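Local coordinates for protein gluconate kinase (Lactobacillus acidophilus, PDB 3LL3) that binds ATP and D-xylulose and probably phosphorylates a sugar or sugar acid such as gluconate, using ATP as phosphate donor, at residues Ile60-Thr64 with Lys224-Asp228; Ile162-Lys168 with Ile214-Lys218; Asn333-Tyr339 with Leu477-Arg482. The contacts are given in a common frame with arbitrary orientation. Residues are numbered along the deposited sequence.

The three contacts lie at the two ends of the bilobal, actin-like fold of FGGY kinases. Contacts 1 and 2, centres 15 Å apart, fasten helices onto the N-terminal sheet, away from the ligand sites: contact 2 holds the loop entering helix 219-225, contact 1 the turn leaving it. Along the sequence contact 2 is nested inside the loop closed by contact 1, and the two pack directly on each other through Ile217 CD1 and Ile227 CD1 (3.6 Å) and through Leu165 CD2 and Leu225 CD1 (3.9 Å). Contact 3 follows later, its centre 51 Å from either, on the opposite side of the chain's centre, joining strand 335-337 to helix 465-485 beside the second subunit.

Contact 1 (Ile60-Thr64 with Lys224-Asp228); sequences IFDLT and KLGID
The C-terminal end of helix 219-225 packs against the last turns of helix 49-65, with Phe61 and Leu225 in register (CA to CA 4.5 Å). Residues 60-64 are helical throughout. Lys224 and Leu225 finish the other helix, and Gly226, at phi 84° and psi 30°, ends it in a Schellman motif; Ile227 then runs extended (phi -112°, psi -178°). At the Gly226 angles a CB would jam against the carbonyl O of Leu225, and it would also clash with Thr64 OG1; both explain the glycine. Ile60 is in the mt rotamer and points toward the turn, its CD1 3.8 Å from Leu225 CD1 (also mt) and its CG2 4.4 Å from Ile227 CG2. Ile227 (pt) also sets CG2 4.1 Å from Thr64 CG2. Phe61, with chi1 t and chi2 68°, leaves sideways; its CD1 is 3.5 Å from Lys224 O, with Gly226 N at the ring edge. Thr64 adopts p, so that OG1 donates to Phe61 O one turn back (2.7 Å) and lies 3.2 Å from Leu225 O. Ile60 and Thr64 reach on to strand 70-78, over which the helix packs, as in the layered N-terminal domain of FGGY kinases. Leu225 O receives a CA-H...O contact from Phe61 CA (3.4 Å). With the Thr64 hydroxyl proton committed to its own helix, the junction depends on apolar packing and close backbone fit, not on hydrogen bonds between the segments.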
loop_
_atom_site.group_PDB
_atom_site.type_symbol
_atom_site.label_atom_id
_atom_site.label_comp_id
_atom_site.label_asym_id
_atom_site.label_seq_id
_atom_site.Cartn_x
_atom_site.Cartn_y
_atom_site.Cartn_z
ATOM N N ILE A 60 -25.224 26.869 -30.009
ATOM C CA ILE A 60 -25.865 28.180 -29.959
ATOM C C ILE A 60 -27.166 28.206 -30.765
ATOM O O ILE A 60 -28.188 28.725 -30.307
ATOM C CB ILE A 60 -24.921 29.278 -30.428
ATOM C CG1 ILE A 60 -23.722 29.355 -29.481
ATOM C CG2 ILE A 60 -25.664 30.622 -30.531
ATOM C CD1 ILE A 60 -22.621 30.290 -29.954
ATOM N N PHE A 61 -27.139 27.617 -31.951
ATOM C CA PHE A 61 -28.340 27.568 -32.769
ATOM C C PHE A 61 -29.483 26.839 -32.045
ATOM O O PHE A 61 -30.602 27.360 -31.963
ATOM C CB PHE A 61 -28.050 26.926 -34.126
ATOM C CG PHE A 61 -29.246 26.857 -35.033
ATOM C CD1 PHE A 61 -29.804 28.011 -35.554
ATOM C CD2 PHE A 61 -29.817 25.640 -35.361
ATOM C CE1 PHE A 61 -30.911 27.953 -36.390
ATOM C CE2 PHE A 61 -30.917 25.580 -36.199
ATOM C CZ PHE A 61 -31.461 26.737 -36.710
ATOM N N ASP A 62 -29.197 25.649 -31.516
ATOM C CA ASP A 62 -30.212 24.853 -30.838
ATOM C C ASP A 62 -30.856 25.612 -29.681
ATOM O O ASP A 62 -32.070 25.540 -29.472
ATOM C CB ASP A 62 -29.618 23.544 -30.327
ATOM C CG ASP A 62 -29.319 22.578 -31.439
ATOM O OD1 ASP A 62 -29.520 22.951 -32.614
ATOM O OD2 ASP A 62 -28.890 21.445 -31.140
ATOM N N LEU A 63 -30.034 26.337 -28.931
ATOM C CA LEU A 63 -30.530 27.153 -27.829
ATOM C C LEU A 63 -31.489 28.246 -28.312
ATOM O O LEU A 63 -32.563 28.430 -27.741
ATOM C CB LEU A 63 -29.363 27.766 -27.047
ATOM C CG LEU A 63 -28.553 26.761 -26.219
ATOM C CD1 LEU A 63 -27.357 27.428 -25.536
ATOM C CD2 LEU A 63 -29.443 26.046 -25.186
ATOM N N THR A 64 -31.104 28.974 -29.361
ATOM C CA THR A 64 -31.942 30.057 -29.864
ATOM C C THR A 64 -33.251 29.539 -30.457
ATOM O O THR A 64 -34.239 30.268 -30.517
ATOM C CB THR A 64 -31.213 30.894 -30.934
ATOM O OG1 THR A 64 -30.949 30.078 -32.088
ATOM C CG2 THR A 64 -29.908 31.447 -30.368
ATOM N N LYS A 224 -26.255 31.960 -39.019
ATOM C CA LYS A 224 -26.029 30.557 -38.692
ATOM C C LYS A 224 -26.347 30.245 -37.234
ATOM O O LYS A 224 -26.783 29.142 -36.920
ATOM C CB LYS A 224 -24.585 30.140 -38.993
ATOM C CG LYS A 224 -24.222 30.110 -40.475
ATOM C CD LYS A 224 -22.899 29.397 -40.706
ATOM C CE LYS A 224 -22.371 29.641 -42.121
ATOM N NZ LYS A 224 -21.232 28.738 -42.471
ATOM N N LEU A 225 -26.112 31.211 -36.349
ATOM C CA LEU A 225 -26.292 30.988 -34.920
ATOM C C LEU A 225 -27.718 31.313 -34.458
ATOM O O LEU A 225 -28.138 30.918 -33.372
ATOM C CB LEU A 225 -25.273 31.802 -34.121
ATOM C CG LEU A 225 -23.790 31.567 -34.400
ATOM C CD1 LEU A 225 -22.974 32.109 -33.248
ATOM C CD2 LEU A 225 -23.474 30.090 -34.625
ATOM N N GLY A 226 -28.462 32.039 -35.282
ATOM C CA GLY A 226 -29.845 32.320 -34.966
ATOM C C GLY A 226 -29.976 33.516 -34.054
ATOM O O GLY A 226 -30.928 33.612 -33.276
ATOM N N ILE A 227 -29.034 34.443 -34.167
ATOM C CA ILE A 227 -28.982 35.599 -33.279
ATOM C C ILE A 227 -29.283 36.923 -33.997
ATOM O O ILE A 227 -29.606 36.939 -35.175
ATOM C CB ILE A 227 -27.622 35.658 -32.539
ATOM C CG1 ILE A 227 -26.462 35.725 -33.542
ATOM C CG2 ILE A 227 -27.461 34.430 -31.662
ATOM C CD1 ILE A 227 -25.062 35.694 -32.889
ATOM N N ASP A 228 -29.206 38.026 -33.256
ATOM C CA ASP A 228 -29.463 39.372 -33.767
ATOM C C ASP A 228 -28.142 39.955 -34.190
ATOM O O ASP A 228 -27.086 39.470 -33.772
ATOM C CB ASP A 228 -29.957 40.295 -32.645
ATOM C CG ASP A 228 -31.328 39.952 -32.159
ATOM O OD1 ASP A 228 -31.767 38.804 -32.368
ATOM O OD2 ASP A 228 -31.973 40.842 -31.557
#

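Contact 2 (Ile162-Lys168 with Ile214-Lys218)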
loop_
_atom_site.group_PDB
_atom_site.type_symbol
_atom_site.label_atom_id
_atom_site.label_comp_id
_atom_site.label_asym_id
_atom_site.label_seq_id
_atom_site.Cartn_x
_atom_site.Cartn_y
_atom_site.Cartn_z
ATOM N N ILE A 162 -13.523 32.836 -30.782
ATOM C CA ILE A 162 -13.909 34.228 -30.901
ATOM C C ILE A 162 -13.385 34.838 -32.210
ATOM O O ILE A 162 -14.012 35.720 -32.790
ATOM C CB ILE A 162 -13.465 35.019 -29.676
ATOM C CG1 ILE A 162 -14.287 34.533 -28.469
ATOM C CG2 ILE A 162 -13.647 36.524 -29.897
ATOM C CD1 ILE A 162 -13.850 35.082 -27.148
ATOM N N PHE A 163 -12.248 34.342 -32.680
ATOM C CA PHE A 163 -11.666 34.868 -33.905
ATOM C C PHE A 163 -12.550 34.483 -35.080
ATOM O O PHE A 163 -12.833 35.305 -35.954
ATOM C CB PHE A 163 -10.253 34.333 -34.107
ATOM C CG PHE A 163 -9.640 34.727 -35.420
ATOM C CD1 PHE A 163 -9.454 36.062 -35.738
ATOM C CD2 PHE A 163 -9.245 33.760 -36.334
ATOM C CE1 PHE A 163 -8.880 36.436 -36.952
ATOM C CE2 PHE A 163 -8.660 34.127 -37.559
ATOM C CZ PHE A 163 -8.484 35.463 -37.862
ATOM N N ARG A 164 -13.004 33.235 -35.089
ATOM C CA ARG A 164 -13.859 32.783 -36.166
ATOM C C ARG A 164 -15.119 33.637 -36.196
ATOM O O ARG A 164 -15.591 34.000 -37.270
ATOM C CB ARG A 164 -14.199 31.301 -36.020
ATOM C CG ARG A 164 -13.030 30.356 -36.298
ATOM C CD ARG A 164 -12.724 30.230 -37.795
ATOM N NE ARG A 164 -13.881 29.769 -38.554
ATOM C CZ ARG A 164 -14.237 28.495 -38.697
ATOM N NH1 ARG A 164 -13.522 27.530 -38.141
ATOM N NH2 ARG A 164 -15.328 28.184 -39.392
ATOM N N LEU A 165 -15.644 33.988 -35.022
ATOM C CA LEU A 165 -16.901 34.744 -34.952
ATOM C C LEU A 165 -16.806 36.239 -35.305
ATOM O O LEU A 165 -17.753 36.804 -35.867
ATOM C CB LEU A 165 -17.572 34.573 -33.579
ATOM C CG LEU A 165 -18.112 33.181 -33.274
ATOM C CD1 LEU A 165 -18.537 33.088 -31.798
ATOM C CD2 LEU A 165 -19.278 32.834 -34.186
ATOM N N THR A 166 -15.685 36.878 -34.964
ATOM C CA THR A 166 -15.585 38.332 -35.047
ATOM C C THR A 166 -14.404 38.822 -35.867
ATOM O O THR A 166 -14.289 40.019 -36.107
ATOM C CB THR A 166 -15.397 38.967 -33.658
ATOM O OG1 THR A 166 -14.112 38.590 -33.134
ATOM C CG2 THR A 166 -16.513 38.544 -32.698
ATOM N N GLY A 167 -13.501 37.921 -36.244
ATOM C CA GLY A 167 -12.289 38.329 -36.929
ATOM C C GLY A 167 -11.302 39.044 -36.012
ATOM O O GLY A 167 -10.309 39.599 -36.474
ATOM N N LYS A 168 -11.564 39.029 -34.707
ATOM C CA LYS A 168 -10.643 39.629 -33.742
ATOM C C LYS A 168 -9.883 38.565 -32.930
ATOM O O LYS A 168 -10.412 37.491 -32.645
ATOM C CB LYS A 168 -11.381 40.614 -32.836
ATOM C CG LYS A 168 -11.899 41.851 -33.580
ATOM C CD LYS A 168 -12.566 42.865 -32.656
ATOM C CE LYS A 168 -12.731 44.216 -33.358
ATOM N NZ LYS A 168 -13.740 44.175 -34.460
ATOM N N ILE A 214 -16.546 42.029 -27.423
ATOM C CA ILE A 214 -15.898 41.856 -28.711
ATOM C C ILE A 214 -16.974 41.945 -29.798
ATOM O O ILE A 214 -17.831 41.063 -29.898
ATOM C CB ILE A 214 -15.209 40.500 -28.821
ATOM C CG1 ILE A 214 -14.426 40.157 -27.538
ATOM C CG2 ILE A 214 -14.296 40.480 -30.041
ATOM C CD1 ILE A 214 -13.401 41.181 -27.132
ATOM N N PHE A 215 -16.914 43.010 -30.604
ATOM C CA PHE A 215 -17.987 43.385 -31.517
ATOM C C PHE A 215 -17.373 43.841 -32.838
ATOM O O PHE A 215 -16.270 44.395 -32.848
ATOM C CB PHE A 215 -18.777 44.545 -30.894
ATOM C CG PHE A 215 -20.177 44.718 -31.443
ATOM C CD1 PHE A 215 -21.223 43.913 -31.000
ATOM C CD2 PHE A 215 -20.457 45.714 -32.381
ATOM C CE1 PHE A 215 -22.517 44.082 -31.499
ATOM C CE2 PHE A 215 -21.755 45.891 -32.879
ATOM C CZ PHE A 215 -22.781 45.076 -32.442
ATOM N N PRO A 216 -18.067 43.599 -33.964
ATOM C CA PRO A 216 -19.319 42.851 -34.067
ATOM C C PRO A 216 -19.075 41.416 -34.474
ATOM O O PRO A 216 -17.973 41.073 -34.876
ATOM C CB PRO A 216 -20.053 43.554 -35.220
ATOM C CG PRO A 216 -19.099 44.627 -35.745
ATOM C CD PRO A 216 -17.750 44.270 -35.234
ATOM N N ILE A 217 -20.114 40.595 -34.381
ATOM C CA ILE A 217 -20.092 39.255 -34.938
ATOM C C ILE A 217 -20.326 39.374 -36.439
ATOM O O ILE A 217 -21.078 40.248 -36.882
ATOM C CB ILE A 217 -21.205 38.394 -34.315
ATOM C CG1 ILE A 217 -20.960 38.216 -32.812
ATOM C CG2 ILE A 217 -21.309 37.048 -35.016
ATOM C CD1 ILE A 217 -22.061 37.453 -32.088
ATOM N N LYS A 218 -19.675 38.516 -37.218
ATOM C CA LYS A 218 -19.800 38.557 -38.674
ATOM C C LYS A 218 -21.201 38.123 -39.116
ATOM O O LYS A 218 -21.741 37.148 -38.584
ATOM C CB LYS A 218 -18.719 37.692 -39.326
ATOM C CG LYS A 218 -17.297 38.176 -39.046
ATOM C CD LYS A 218 -16.278 37.585 -40.027
ATOM C CE LYS A 218 -15.998 36.105 -39.752
ATOM N NZ LYS A 218 -15.108 35.489 -40.795
HETATM O O HOH W 1 -12.235 34.960 -38.925
#
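A helix C-terminus docked onto the loop that starts another helix is the motif here: helix 157-166 ends at Gly167, with positive phi (72°), and Lys218 is the N-cap residue of helix 219-225. Lys218 N donates to Leu165 O (2.9 Å, 168°); Ile217 CA adds a CA-H...O contact to Leu165 O at 3.5 Å. Thr166, whose CA is 4.6 Å from that of Ile217, turns OG1 inward in its p rotamer and donates to Ile162 O (2.9 Å); the bond it accepts from Lys168 N (3.0 Å) makes an ST turn at the helix exit. Lys168 NZ donates a hydrogen bond to Phe215 O (3.0 Å), the carbonyl of the cis peptide before Pro216, while its CD lies 3.9 Å from Ile214 CG2. That same methyl packs on Ile162 CG2 (4.0 Å). Lys218 folds back over the helix end, with CE 3.3 Å from Arg164 O; a water donates to Phe163 O (3.1 Å) and is weakly bonded by Lys218 NZ (3.5 Å). Arg164 hydrogen-bonds to Tyr160 of its own helix and to Tyr221 of helix 219-225. Ile162, Leu165 and Ile217 rest on strand 232-238, which pairs with Ile214, while Phe53 of helix 49-65 meets Leu165.

Contact 3 (Asn333-Tyr339 with Leu477-Arg482)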
loop_
_atom_site.group_PDB
_atom_site.type_symbol
_atom_site.label_atom_id
_atom_site.label_comp_id
_atom_site.label_asym_id
_atom_site.label_seq_id
_atom_site.Cartn_x
_atom_site.Cartn_y
_atom_site.Cartn_z
ATOM N N ASN A 333 -6.176 3.544 11.076
ATOM C CA ASN A 333 -4.850 4.008 10.737
ATOM C C ASN A 333 -4.326 3.468 9.418
ATOM O O ASN A 333 -3.124 3.515 9.165
ATOM C CB ASN A 333 -3.862 3.676 11.857
ATOM C CG ASN A 333 -3.897 4.685 12.979
ATOM O OD1 ASN A 333 -4.539 5.743 12.873
ATOM N ND2 ASN A 333 -3.205 4.369 14.070
ATOM N N LEU A 334 -5.205 2.958 8.571
ATOM C CA LEU A 334 -4.759 2.553 7.252
ATOM C C LEU A 334 -4.591 3.802 6.373
ATOM O O LEU A 334 -5.496 4.620 6.280
ATOM C CB LEU A 334 -5.741 1.558 6.639
ATOM C CG LEU A 334 -5.406 1.104 5.216
ATOM C CD1 LEU A 334 -4.035 0.411 5.178
ATOM C CD2 LEU A 334 -6.498 0.201 4.687
ATOM N N ILE A 335 -3.426 3.951 5.746
ATOM C CA ILE A 335 -3.171 5.064 4.838
ATOM C C ILE A 335 -3.288 4.644 3.366
ATOM O O ILE A 335 -2.720 3.624 2.950
ATOM C CB ILE A 335 -1.774 5.668 5.057
ATOM C CG1 ILE A 335 -1.698 6.346 6.427
ATOM C CG2 ILE A 335 -1.433 6.666 3.919
ATOM C CD1 ILE A 335 -2.815 7.344 6.676
ATOM N N PHE A 336 -4.026 5.435 2.590
ATOM C CA PHE A 336 -4.105 5.259 1.148
ATOM C C PHE A 336 -3.563 6.506 0.467
ATOM O O PHE A 336 -4.184 7.574 0.548
ATOM C CB PHE A 336 -5.543 5.010 0.690
ATOM C CG PHE A 336 -5.684 4.820 -0.803
ATOM C CD1 PHE A 336 -5.224 3.661 -1.425
ATOM C CD2 PHE A 336 -6.286 5.790 -1.588
ATOM C CE1 PHE A 336 -5.365 3.481 -2.805
ATOM C CE2 PHE A 336 -6.425 5.621 -2.955
ATOM C CZ PHE A 336 -5.965 4.476 -3.569
ATOM N N LEU A 337 -2.405 6.383 -0.178
ATOM C CA LEU A 337 -1.917 7.474 -1.029
ATOM C C LEU A 337 -2.581 7.307 -2.400
ATOM O O LEU A 337 -2.407 6.284 -3.054
ATOM C CB LEU A 337 -0.385 7.462 -1.142
ATOM C CG LEU A 337 0.438 7.526 0.156
ATOM C CD1 LEU A 337 1.955 7.490 -0.119
ATOM C CD2 LEU A 337 0.077 8.771 0.949
ATOM N N PRO A 338 -3.365 8.308 -2.832
ATOM C CA PRO A 338 -4.269 8.133 -3.982
ATOM C C PRO A 338 -3.640 8.350 -5.358
ATOM O O PRO A 338 -4.380 8.445 -6.339
ATOM C CB PRO A 338 -5.331 9.216 -3.768
ATOM C CG PRO A 338 -4.715 10.217 -2.852
ATOM C CD PRO A 338 -3.488 9.635 -2.207
ATOM N N TYR A 339 -2.318 8.406 -5.448
ATOM C CA TYR A 339 -1.693 8.865 -6.688
ATOM C C TYR A 339 -1.703 7.872 -7.845
ATOM O O TYR A 339 -0.665 7.645 -8.460
ATOM C CB TYR A 339 -0.263 9.283 -6.423
ATOM C CG TYR A 339 -0.062 10.052 -5.147
ATOM C CD1 TYR A 339 -0.800 11.193 -4.865
ATOM C CD2 TYR A 339 0.923 9.677 -4.258
ATOM C CE1 TYR A 339 -0.568 11.917 -3.695
ATOM C CE2 TYR A 339 1.145 10.367 -3.098
ATOM C CZ TYR A 339 0.407 11.490 -2.819
ATOM O OH TYR A 339 0.677 12.162 -1.647
ATOM N N LEU A 477 0.346 11.320 10.000
ATOM C CA LEU A 477 0.784 9.987 9.586
ATOM C C LEU A 477 0.672 9.839 8.061
ATOM O O LEU A 477 1.545 9.258 7.427
ATOM C CB LEU A 477 -0.038 8.903 10.284
ATOM C CG LEU A 477 0.217 7.450 9.867
ATOM C CD1 LEU A 477 1.670 7.071 10.061
ATOM C CD2 LEU A 477 -0.701 6.513 10.649
ATOM N N TYR A 478 -0.404 10.372 7.477
ATOM C CA TYR A 478 -0.562 10.369 6.022
ATOM C C TYR A 478 0.652 11.041 5.369
ATOM O O TYR A 478 1.195 10.534 4.393
ATOM C CB TYR A 478 -1.846 11.104 5.633
ATOM C CG TYR A 478 -2.046 11.335 4.144
ATOM C CD1 TYR A 478 -2.805 10.452 3.373
ATOM C CD2 TYR A 478 -1.463 12.427 3.511
ATOM C CE1 TYR A 478 -2.992 10.668 2.006
ATOM C CE2 TYR A 478 -1.636 12.646 2.151
ATOM C CZ TYR A 478 -2.393 11.770 1.401
ATOM O OH TYR A 478 -2.531 12.014 0.060
ATOM N N CYS A 479 1.068 12.180 5.916
ATOM C CA CYS A 479 2.208 12.921 5.390
ATOM C C CYS A 479 3.531 12.183 5.609
ATOM O O CYS A 479 4.462 12.309 4.805
ATOM C CB CYS A 479 2.272 14.317 6.005
ATOM S SG CYS A 479 0.880 15.353 5.532
ATOM N N GLU A 480 3.618 11.436 6.703
ATOM C CA GLU A 480 4.814 10.641 6.966
ATOM C C GLU A 480 4.977 9.569 5.895
ATOM O O GLU A 480 6.071 9.384 5.376
ATOM C CB GLU A 480 4.767 10.005 8.351
ATOM C CG GLU A 480 5.172 10.961 9.459
ATOM C CD GLU A 480 6.658 11.280 9.438
ATOM O OE1 GLU A 480 7.458 10.323 9.316
ATOM O OE2 GLU A 480 7.022 12.481 9.540
ATOM N N ILE A 481 3.885 8.881 5.556
ATOM C CA ILE A 481 3.941 7.797 4.570
ATOM C C ILE A 481 4.223 8.355 3.167
ATOM O O ILE A 481 5.023 7.811 2.402
ATOM C CB ILE A 481 2.640 6.964 4.573
ATOM C CG1 ILE A 481 2.357 6.414 5.977
ATOM C CG2 ILE A 481 2.708 5.841 3.547
ATOM C CD1 ILE A 481 3.540 5.740 6.655
ATOM N N ARG A 482 3.585 9.469 2.841
ATOM C CA ARG A 482 3.867 10.151 1.577
ATOM C C ARG A 482 5.345 10.541 1.473
ATOM O O ARG A 482 6.000 10.302 0.439
ATOM C CB ARG A 482 2.942 11.360 1.408
ATOM C CG ARG A 482 3.430 12.414 0.465
ATOM C CD ARG A 482 4.028 13.569 1.256
ATOM N NE ARG A 482 3.070 14.637 1.378
ATOM C CZ ARG A 482 3.121 15.617 2.276
ATOM N NH1 ARG A 482 4.087 15.681 3.180
ATOM N NH2 ARG A 482 2.182 16.540 2.261
HETATM O O HOH W 2 -0.960 14.115 -0.891
#
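Strand 335-337 crosses helix 477-482 at -51°, their axes approaching to 8.8 Å. The closest CA pairs are Ile335 with Tyr478 (6.0 Å) and Leu337 with Arg482 (6.9 Å), so one helical turn matches two strand residues. Ile335 points toward the helix and fits among three of its residues: CG1 is 4.1 Å from both Leu477 CG and Ile481 CG1, and CD1 lies 3.8 Å from Tyr478 CA. Two residues on, Leu337 brings CD1 to 3.7 Å from Arg482 CA and 4.1 Å from Ile481 CG2. Its CD2 sits over a face of the Tyr478 ring, 4.0 Å from the centroid, a CH-pi contact. With chi1 t, Tyr478 lays its ring along the strand, putting the edge against Phe336 O (CE1 to O 3.6 Å) and OH 3.4 Å from Pro338 CD. Tyr339 OH and Tyr478 OH, 3.6 Å apart, share a water at 2.7 Å and 2.8 Å respectively, a water-mediated polar bridge beside the apolar packing. Tyr339 OH also touches Arg482 CG (3.5 Å), and the guanidinium of Arg482 leads away to a salt bridge with Asp382. The Tyr339 side chain lies about 8 Å from the bound 1-deoxy-D-xylulose-5-phosphate, without being among its contact residues. This is strand-on-helix packing: the two-stranded antiparallel sheet 335-337/354-359 lies against helix 465-485, helix 365-388 flanks Tyr478 through Phe378 and Asn379, and at the dimer interface Phe492 of the second subunit packs on Leu477 and Ile481 and accepts a hydrogen bond from Asn333.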